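Local coordinates for protein EreC (Klebsiella pneumoniae, PDB 6XCQ) that probably hydrolyses the lactone ester of macrolide antibiotics such as erythromycin, opening the ring and so giving resistance to these drugs, at residues Ile62-Gly68 and Ile301-Asn307; Arg281-Met285 and Asn307-Gln311; Leu310-Pro314 and Thr415-Phe421. The protein carries 1 engineered substitution. One frame throughout, in Å; residues are numbered along the deposited sequence.

The three contacts follow one run of chain, from strand 301-304 through helix 307-310 into loop 311-314. Interaction 1 pairs that strand with strand 62-65 in the core sheet; interaction 2, centred about 10 Å away, ties the helix to helix 279-295 and shares Asn307 with interaction 1. Interaction 3 takes over Leu310 and Gln311, its centre about 12 Å from that of interaction 2. Leu310 CD1 packs 3.3 Å from Gly66 N of interaction 1, while Asn307 O lies 3.6 Å from Phe421 CZ of interaction 3. The charged and histidine side chains of interactions 1 and 2 probably border the esterase active site; the centre of interaction 3 lies about 17 Å from the chain centre, theirs about 7 Å.

Interaction 1 of 3, residues Ile62-Gly68 and Ile301-Asn307; sequences IVGLGEG and IILLAHN
Ile62 lies against Ile301 and Leu303, its CG2 branch pressing tightly on Leu303 CD1 at 3.5 Å. With CG2 anti to the backbone N (chi1 -54°), the other branch, CG1, runs beside Ile301 CG2. Val63 is bonded at both ends: its N donates to Ile301 O at 3.1 Å and its O accepts from Leu303 N at 2.8 Å. Gly64, without a side chain, brings its CA to Leu303 O in a CH...O contact. That same oxygen takes the hydrogen bond from Leu65 N at 2.9 Å, so Leu303 bonds to the residues before and after Gly64, the pattern of parallel strands. On the sheet face shared with Val63, the Leu65 side chain meets Ile302, CD1 to CG2, at 3.5 Å. Past the strands, Gly66 CA makes a CH...O contact with Ala305 O and also touches Asn307 OD1. Glu67 O accepts a nearly straight bond (176°) from Asn307 N, 3.1 Å long, the donor standing above the carbonyl plane. The oxygen also sits over the centre of the His306 ring, 3.5 Å above its plane; Glu67 OE2 is hydrogen-bonded to His70. Gly68 CA touches Asn307 ND2, whose amide donates to Phe343 O. His306 NE2 bonds to Gln409 and its ND1 caps helix 307-310 through Asn308 N. The two are neighbouring inner strands of the mixed sheet, strand 338-345 flanking strand 62-65 and strand 94-97 flanking strand 301-304, with helix 73-90 packed over Val63 and Leu65.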
loop_
_atom_site.group_PDB
_atom_site.type_symbol
_atom_site.label_atom_id
_atom_site.label_comp_id
_atom_site.label_asym_id
_atom_site.label_seq_id
_atom_site.Cartn_x
_atom_site.Cartn_y
_atom_site.Cartn_z
ATOM N N ILE A 62 10.476 -6.118 -8.210
ATOM C CA ILE A 62 9.570 -5.515 -7.232
ATOM C C ILE A 62 10.416 -5.038 -6.058
ATOM O O ILE A 62 11.045 -5.857 -5.384
ATOM C CB ILE A 62 8.510 -6.513 -6.740
ATOM C CG1 ILE A 62 7.753 -7.141 -7.917
ATOM C CG2 ILE A 62 7.527 -5.838 -5.808
ATOM C CD1 ILE A 62 7.338 -8.540 -7.659
ATOM N N VAL A 63 10.434 -3.729 -5.811
ATOM C CA VAL A 63 11.138 -3.165 -4.665
ATOM C C VAL A 63 10.139 -2.366 -3.839
ATOM O O VAL A 63 9.508 -1.428 -4.346
ATOM C CB VAL A 63 12.332 -2.289 -5.078
ATOM C CG1 VAL A 63 12.931 -1.611 -3.838
ATOM C CG2 VAL A 63 13.405 -3.140 -5.755
ATOM N N GLY A 64 9.992 -2.734 -2.568
ATOM C CA GLY A 64 9.126 -1.995 -1.670
ATOM C C GLY A 64 9.919 -0.958 -0.899
ATOM O O GLY A 64 10.983 -1.260 -0.354
ATOM N N LEU A 65 9.403 0.279 -0.876
ATOM C CA LEU A 65 9.921 1.370 -0.049
ATOM C C LEU A 65 8.913 1.599 1.073
ATOM O O LEU A 65 7.781 2.030 0.819
ATOM C CB LEU A 65 10.134 2.648 -0.865
ATOM C CG LEU A 65 11.029 2.582 -2.116
ATOM C CD1 LEU A 65 10.993 3.912 -2.853
ATOM C CD2 LEU A 65 12.468 2.238 -1.753
ATOM N N GLY A 66 9.309 1.278 2.298
ATOM C CA GLY A 66 8.398 1.269 3.422
ATOM C C GLY A 66 8.191 2.632 4.051
ATOM O O GLY A 66 8.541 3.686 3.515
ATOM N N GLU A 67 7.543 2.594 5.205
ATOM C CA GLU A 67 7.505 3.719 6.122
ATOM C C GLU A 67 7.147 3.115 7.463
ATOM O O GLU A 67 6.258 2.260 7.533
ATOM C CB GLU A 67 6.501 4.804 5.692
ATOM C CG GLU A 67 5.114 4.289 5.359
ATOM C CD GLU A 67 4.148 5.406 4.939
ATOM O OE1 GLU A 67 4.599 6.537 4.668
ATOM O OE2 GLU A 67 2.929 5.150 4.903
ATOM N N GLY A 68 7.884 3.501 8.507
ATOM C CA GLY A 68 7.608 2.946 9.818
ATOM C C GLY A 68 6.344 3.487 10.440
ATOM O O GLY A 68 5.826 2.895 11.397
ATOM N N ILE A 301 8.410 -2.488 -10.653
ATOM C CA ILE A 301 7.472 -1.697 -9.871
ATOM C C ILE A 301 8.070 -1.374 -8.499
ATOM O O ILE A 301 8.734 -2.209 -7.875
ATOM C CB ILE A 301 6.109 -2.417 -9.747
ATOM C CG1 ILE A 301 5.086 -1.497 -9.063
ATOM C CG2 ILE A 301 6.245 -3.765 -9.063
ATOM C CD1 ILE A 301 3.648 -1.918 -9.303
ATOM N N ILE A 302 7.851 -0.141 -8.053
ATOM C CA ILE A 302 8.218 0.320 -6.716
ATOM C C ILE A 302 6.939 0.320 -5.891
ATOM O O ILE A 302 5.973 1.003 -6.252
ATOM C CB ILE A 302 8.832 1.729 -6.767
ATOM C CG1 ILE A 302 9.969 1.807 -7.795
ATOM C CG2 ILE A 302 9.280 2.191 -5.389
ATOM C CD1 ILE A 302 10.403 3.280 -8.085
ATOM N N LEU A 303 6.895 -0.447 -4.800
ATOM C CA LEU A 303 5.684 -0.529 -3.982
ATOM C C LEU A 303 5.823 0.424 -2.801
ATOM O O LEU A 303 6.772 0.307 -2.022
ATOM C CB LEU A 303 5.438 -1.952 -3.473
ATOM C CG LEU A 303 5.353 -3.061 -4.518
ATOM C CD1 LEU A 303 5.060 -4.404 -3.814
ATOM C CD2 LEU A 303 4.278 -2.700 -5.541
ATOM N N LEU A 304 4.877 1.355 -2.662
ATOM C CA LEU A 304 4.886 2.324 -1.563
ATOM C C LEU A 304 3.853 1.838 -0.556
ATOM O O LEU A 304 2.654 2.096 -0.690
ATOM C CB LEU A 304 4.570 3.735 -2.077
ATOM C CG LEU A 304 5.503 4.368 -3.119
ATOM C CD1 LEU A 304 5.153 5.860 -3.335
ATOM C CD2 LEU A 304 6.970 4.215 -2.704
ATOM N N ALA A 305 4.304 1.074 0.433
ATOM C CA ALA A 305 3.385 0.551 1.430
ATOM C C ALA A 305 4.059 0.609 2.796
ATOM O O ALA A 305 5.239 0.939 2.911
ATOM C CB ALA A 305 2.935 -0.870 1.074
ATOM N N HIS A 306 3.300 0.291 3.838
ATOM C CA HIS A 306 3.836 0.333 5.196
ATOM C C HIS A 306 4.897 -0.758 5.372
ATOM O O HIS A 306 4.860 -1.787 4.685
ATOM C CB HIS A 306 2.694 0.145 6.200
ATOM C CG HIS A 306 3.010 0.603 7.595
ATOM N ND1 HIS A 306 3.697 -0.180 8.492
ATOM C CD2 HIS A 306 2.710 1.752 8.250
ATOM C CE1 HIS A 306 3.810 0.463 9.644
ATOM N NE2 HIS A 306 3.214 1.635 9.527
ATOM N N ASN A 307 5.865 -0.516 6.281
ATOM C CA ASN A 307 6.802 -1.566 6.704
ATOM C C ASN A 307 6.073 -2.875 6.986
ATOM O O ASN A 307 6.513 -3.953 6.570
ATOM C CB ASN A 307 7.568 -1.162 7.975
ATOM C CG ASN A 307 8.662 -0.128 7.728
ATOM O OD1 ASN A 307 8.853 0.359 6.613
ATOM N ND2 ASN A 307 9.389 0.210 8.794
#

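Interaction 2 of 3, residues Arg281-Met285 and Asn307-Gln311; sequences RDSYM and NNNLQ. Engineered in segment 307-311: Asn309 (natural residue His).
Asp282 OD2 is gripped twice: the engineered Asn309 (His in the natural protein) donates to it through ND2, and Met326 N supplies a second hydrogen bond. The bond from Asn309 ND2 to Asp282 OD2 is 2.9 Å long and nearly straight (172°). It uses the syn lone pair of OD2, and the oxygen lies almost in the amide plane. ND2 therefore stands before the mouth of the carboxylate, with Asp282 OD1 also just 3.0 Å from it; the two flat groups are turned 31° from each other. Asn309 CG is anti to its carbonyl carbon, which sends the amide across to helix 279-295. The far end of that amide, OD1, takes a weak hydrogen bond from His306 N.

The Arg281 chain, extended from CG to NE, brings NH1 to 3.8 Å from Asn309 ND2, the guanidinium nearly perpendicular to the amide. Its pairing with Asp282 is one of charges alone: NH1 is 3.6 Å from Asp282 OD1, but the oxygen lies well out of the guanidinium plane. The stronger partners of Arg281 are Glu98 and Asp156, both salt-bridged to NH2. Met285, one helical turn on, bends at chi3 (-72°) so that its methyl CE lies 3.4 Å above one guanidinium face, offset toward the rim. The methyl thus touches both the guanidinium and, through ND2, the Asn309 amide.

A buried aspartate and its arginine neighbour facing a short helix just beyond the C-terminal ends of parallel strands occupy the place where α/β enzymes usually keep their catalytic groups, and this cluster is consistent with part of the esterase active site.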
loop_
_atom_site.group_PDB
_atom_site.type_symbol
_atom_site.label_atom_id
_atom_site.label_comp_id
_atom_site.label_asym_id
_atom_site.label_seq_id
_atom_site.Cartn_x
_atom_site.Cartn_y
_atom_site.Cartn_z
ATOM N N ARG A 281 -6.561 -8.938 3.413
ATOM C CA ARG A 281 -6.279 -7.788 2.555
ATOM C C ARG A 281 -4.860 -7.834 1.993
ATOM O O ARG A 281 -4.652 -7.557 0.805
ATOM C CB ARG A 281 -6.500 -6.481 3.315
ATOM C CG ARG A 281 -6.125 -5.264 2.487
ATOM C CD ARG A 281 -6.201 -3.968 3.254
ATOM N NE ARG A 281 -5.232 -3.006 2.730
ATOM C CZ ARG A 281 -4.075 -2.697 3.312
ATOM N NH1 ARG A 281 -3.728 -3.254 4.473
ATOM N NH2 ARG A 281 -3.272 -1.806 2.738
ATOM N N ASP A 282 -3.861 -8.172 2.820
ATOM C CA ASP A 282 -2.493 -8.204 2.290
ATOM C C ASP A 282 -2.306 -9.289 1.239
ATOM O O ASP A 282 -1.444 -9.157 0.362
ATOM C CB ASP A 282 -1.444 -8.424 3.376
ATOM C CG ASP A 282 -1.008 -7.126 4.053
ATOM O OD1 ASP A 282 -1.884 -6.341 4.466
ATOM O OD2 ASP A 282 0.213 -6.868 4.085
ATOM N N SER A 283 -3.059 -10.382 1.318
ATOM C CA SER A 283 -2.889 -11.387 0.272
ATOM C C SER A 283 -3.541 -10.934 -1.031
ATOM O O SER A 283 -3.059 -11.278 -2.108
ATOM C CB SER A 283 -3.447 -12.745 0.714
ATOM O OG SER A 283 -4.862 -12.761 0.765
ATOM N N TYR A 284 -4.621 -10.153 -0.947
ATOM C CA TYR A 284 -5.149 -9.494 -2.136
ATOM C C TYR A 284 -4.086 -8.641 -2.814
ATOM O O TYR A 284 -3.822 -8.796 -4.012
ATOM C CB TYR A 284 -6.363 -8.637 -1.775
ATOM C CG TYR A 284 -6.882 -7.881 -2.964
ATOM C CD1 TYR A 284 -7.726 -8.500 -3.879
ATOM C CD2 TYR A 284 -6.508 -6.558 -3.196
ATOM C CE1 TYR A 284 -8.204 -7.827 -4.984
ATOM C CE2 TYR A 284 -6.984 -5.872 -4.296
ATOM C CZ TYR A 284 -7.833 -6.515 -5.187
ATOM O OH TYR A 284 -8.316 -5.857 -6.292
ATOM N N MET A 285 -3.471 -7.716 -2.060
ATOM C CA MET A 285 -2.410 -6.874 -2.614
ATOM C C MET A 285 -1.301 -7.696 -3.271
ATOM O O MET A 285 -0.846 -7.366 -4.373
ATOM C CB MET A 285 -1.825 -5.980 -1.514
ATOM C CG MET A 285 -2.793 -4.882 -1.107
ATOM S SD MET A 285 -2.002 -3.618 -0.116
ATOM C CE MET A 285 -1.816 -4.573 1.351
ATOM N N ASN A 307 5.865 -0.516 6.281
ATOM C CA ASN A 307 6.802 -1.566 6.704
ATOM C C ASN A 307 6.073 -2.875 6.986
ATOM O O ASN A 307 6.513 -3.953 6.570
ATOM C CB ASN A 307 7.568 -1.162 7.975
ATOM C CG ASN A 307 8.662 -0.128 7.728
ATOM O OD1 ASN A 307 8.853 0.359 6.613
ATOM N ND2 ASN A 307 9.389 0.210 8.794
ATOM N N ASN A 308 4.966 -2.796 7.732
ATOM C CA ASN A 308 4.221 -3.994 8.103
ATOM C C ASN A 308 3.655 -4.729 6.887
ATOM O O ASN A 308 3.400 -5.934 6.979
ATOM C CB ASN A 308 3.074 -3.644 9.053
ATOM C CG ASN A 308 3.559 -3.086 10.385
ATOM O OD1 ASN A 308 4.750 -2.940 10.616
ATOM N ND2 ASN A 308 2.623 -2.760 11.257
ATOM N N ASN A 309 3.432 -4.043 5.763
ATOM C CA ASN A 309 2.945 -4.754 4.582
ATOM C C ASN A 309 4.094 -5.331 3.760
ATOM O O ASN A 309 3.960 -6.418 3.189
ATOM C CB ASN A 309 2.107 -3.845 3.667
ATOM C CG ASN A 309 0.919 -3.215 4.367
ATOM O OD1 ASN A 309 0.859 -1.998 4.520
ATOM N ND2 ASN A 309 -0.051 -4.035 4.753
ATOM N N LEU A 310 5.215 -4.617 3.682
ATOM C CA LEU A 310 6.345 -5.059 2.877
ATOM C C LEU A 310 7.133 -6.182 3.536
ATOM O O LEU A 310 7.853 -6.906 2.835
ATOM C CB LEU A 310 7.293 -3.888 2.612
ATOM C CG LEU A 310 6.770 -2.663 1.857
ATOM C CD1 LEU A 310 7.896 -1.658 1.759
ATOM C CD2 LEU A 310 6.302 -3.037 0.473
ATOM N N GLN A 311 7.037 -6.306 4.861
ATOM C CA GLN A 311 7.796 -7.294 5.627
ATOM C C GLN A 311 7.618 -8.686 5.036
ATOM O O GLN A 311 6.540 -9.027 4.552
ATOM C CB GLN A 311 7.307 -7.270 7.080
ATOM C CG GLN A 311 8.132 -8.080 8.063
ATOM C CD GLN A 311 7.774 -7.772 9.501
ATOM O OE1 GLN A 311 7.678 -6.605 9.907
ATOM N NE2 GLN A 311 7.567 -8.818 10.283
#

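Interaction 3 of 3, residues Leu310-Pro314 and Thr415-Phe421; sequences LQKTP and TNLSEAF
Lys312 N donates to Ala420 O at 2.9 Å, meeting a lone pair in the carbonyl plane, and this is the backbone bond that joins the loop 311-314 to the end of helix 417-420. Beside it the two hydroxyls Thr313 OG1 and Thr415 OG1 share a short hydrogen bond of 2.6 Å. Thr313 OG1 sits between its own N and carbonyl carbon (chi1 61°), which leaves the methyl CG2 to rest on Glu419 CB at 3.8 Å, while the oxygen touches Ala420 CB. On the buried side, Phe421 brings its ring back against Gln311, CZ 3.6 Å from Gln311 CB, with the glutamine amide turned 71° from the ring plane.

The helical partner is a single turn linking strand 411-414 to strand 423-427 of the core sheet. Its start is N-capped by Asn416, whose OD1 accepts from Glu419 N at 3.1 Å and more weakly from Ser418 N.

A second layer fixes the pieces of the first. Gln311 NE2 donates to Thr313 OG1 at 3.3 Å, tilted from the amide plane, so that this hydroxyl has two hydrogen-bonding partners. A water donates to Pro314 O and is bonded to Thr415 OG1 at 2.8 Å, linking the two segments a second time beside the threonine pair. Farther along, the lysine chain bends at chi3 (-71°) and lays CE on Glu419 O; Lys312 NZ donates at 2.9 Å to the oxygen of a second water. That water is bonded in turn to Ser418 O. The strongest partner of that NZ is Asp422, in a salt bridge. Strand 338-345 backs the inner side, Phe421 packing on Ala340 and Ala342, and Tyr338 OH bonds to Leu310 O.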
loop_
_atom_site.group_PDB
_atom_site.type_symbol
_atom_site.label_atom_id
_atom_site.label_comp_id
_atom_site.label_asym_id
_atom_site.label_seq_id
_atom_site.Cartn_x
_atom_site.Cartn_y
_atom_site.Cartn_z
ATOM N N LEU A 310 5.215 -4.617 3.682
ATOM C CA LEU A 310 6.345 -5.059 2.877
ATOM C C LEU A 310 7.133 -6.182 3.536
ATOM O O LEU A 310 7.853 -6.906 2.835
ATOM C CB LEU A 310 7.293 -3.888 2.612
ATOM C CG LEU A 310 6.770 -2.663 1.857
ATOM C CD1 LEU A 310 7.896 -1.658 1.759
ATOM C CD2 LEU A 310 6.302 -3.037 0.473
ATOM N N GLN A 311 7.037 -6.306 4.861
ATOM C CA GLN A 311 7.796 -7.294 5.627
ATOM C C GLN A 311 7.618 -8.686 5.036
ATOM O O GLN A 311 6.540 -9.027 4.552
ATOM C CB GLN A 311 7.307 -7.270 7.080
ATOM C CG GLN A 311 8.132 -8.080 8.063
ATOM C CD GLN A 311 7.774 -7.772 9.501
ATOM O OE1 GLN A 311 7.678 -6.605 9.907
ATOM N NE2 GLN A 311 7.567 -8.818 10.283
ATOM N N LYS A 312 8.683 -9.492 5.039
ATOM C CA LYS A 312 8.608 -10.801 4.391
ATOM C C LYS A 312 8.381 -11.945 5.372
ATOM O O LYS A 312 8.296 -13.098 4.948
ATOM C CB LYS A 312 9.875 -11.054 3.559
ATOM C CG LYS A 312 10.127 -9.961 2.510
ATOM C CD LYS A 312 11.296 -10.272 1.566
ATOM C CE LYS A 312 12.642 -10.191 2.253
ATOM N NZ LYS A 312 13.761 -10.233 1.247
ATOM N N THR A 313 8.264 -11.655 6.660
ATOM C CA THR A 313 8.020 -12.646 7.706
ATOM C C THR A 313 6.742 -12.263 8.444
ATOM O O THR A 313 6.280 -11.117 8.305
ATOM C CB THR A 313 9.204 -12.687 8.672
ATOM O OG1 THR A 313 9.334 -11.393 9.280
ATOM C CG2 THR A 313 10.499 -13.084 7.942
ATOM N N PRO A 314 6.151 -13.161 9.243
ATOM C CA PRO A 314 4.889 -12.824 9.911
ATOM C C PRO A 314 5.009 -11.615 10.830
ATOM O O PRO A 314 6.010 -11.427 11.537
ATOM C CB PRO A 314 4.560 -14.096 10.700
ATOM C CG PRO A 314 5.178 -15.181 9.897
ATOM C CD PRO A 314 6.465 -14.599 9.395
ATOM N N THR A 415 11.068 -9.617 14.941
ATOM C CA THR A 415 11.169 -10.628 13.894
ATOM C C THR A 415 12.653 -10.908 13.680
ATOM O O THR A 415 13.518 -10.348 14.368
ATOM C CB THR A 415 10.466 -10.142 12.615
ATOM O OG1 THR A 415 10.352 -11.214 11.664
ATOM C CG2 THR A 415 11.232 -8.998 12.019
ATOM N N ASN A 416 12.940 -11.805 12.743
ATOM C CA ASN A 416 14.292 -11.974 12.214
ATOM C C ASN A 416 14.455 -10.956 11.100
ATOM O O ASN A 416 13.919 -11.141 10.001
ATOM C CB ASN A 416 14.518 -13.392 11.690
ATOM C CG ASN A 416 15.928 -13.609 11.149
ATOM O OD1 ASN A 416 16.499 -12.763 10.451
ATOM N ND2 ASN A 416 16.497 -14.756 11.473
ATOM N N LEU A 417 15.218 -9.898 11.367
ATOM C CA LEU A 417 15.263 -8.778 10.438
ATOM C C LEU A 417 16.073 -9.081 9.180
ATOM O O LEU A 417 15.873 -8.407 8.164
ATOM C CB LEU A 417 15.791 -7.521 11.150
ATOM C CG LEU A 417 14.810 -6.989 12.205
ATOM C CD1 LEU A 417 15.524 -6.119 13.230
ATOM C CD2 LEU A 417 13.653 -6.208 11.571
ATOM N N SER A 418 16.969 -10.069 9.210
ATOM C CA SER A 418 17.645 -10.475 7.977
ATOM C C SER A 418 16.676 -11.146 7.010
ATOM O O SER A 418 16.799 -10.998 5.786
ATOM C CB SER A 418 18.810 -11.413 8.289
ATOM O OG SER A 418 18.362 -12.560 8.993
ATOM N N GLU A 419 15.717 -11.898 7.536
ATOM C CA GLU A 419 14.716 -12.528 6.689
ATOM C C GLU A 419 13.575 -11.579 6.360
ATOM O O GLU A 419 12.925 -11.733 5.319
ATOM C CB GLU A 419 14.161 -13.756 7.399
ATOM C CG GLU A 419 15.230 -14.770 7.731
ATOM C CD GLU A 419 14.646 -16.130 7.959
ATOM O OE1 GLU A 419 15.142 -17.102 7.350
ATOM O OE2 GLU A 419 13.683 -16.219 8.756
ATOM N N ALA A 420 13.315 -10.607 7.238
ATOM C CA ALA A 420 12.134 -9.761 7.112
ATOM C C ALA A 420 12.320 -8.666 6.071
ATOM O O ALA A 420 11.383 -8.353 5.328
ATOM C CB ALA A 420 11.794 -9.150 8.473
ATOM N N PHE A 421 13.510 -8.065 6.009
ATOM C CA PHE A 421 13.785 -6.980 5.075
ATOM C C PHE A 421 15.146 -7.198 4.436
ATOM O O PHE A 421 16.011 -7.865 5.001
ATOM C CB PHE A 421 13.744 -5.614 5.785
ATOM C CG PHE A 421 12.410 -5.309 6.382
ATOM C CD1 PHE A 421 11.379 -4.810 5.583
ATOM C CD2 PHE A 421 12.158 -5.569 7.716
ATOM C CE1 PHE A 421 10.132 -4.539 6.131
ATOM C CE2 PHE A 421 10.910 -5.305 8.258
ATOM C CZ PHE A 421 9.897 -4.793 7.449
HETATM O O HOH W 1 15.883 -10.404 3.240
HETATM O O HOH W 2 8.120 -12.727 12.280
#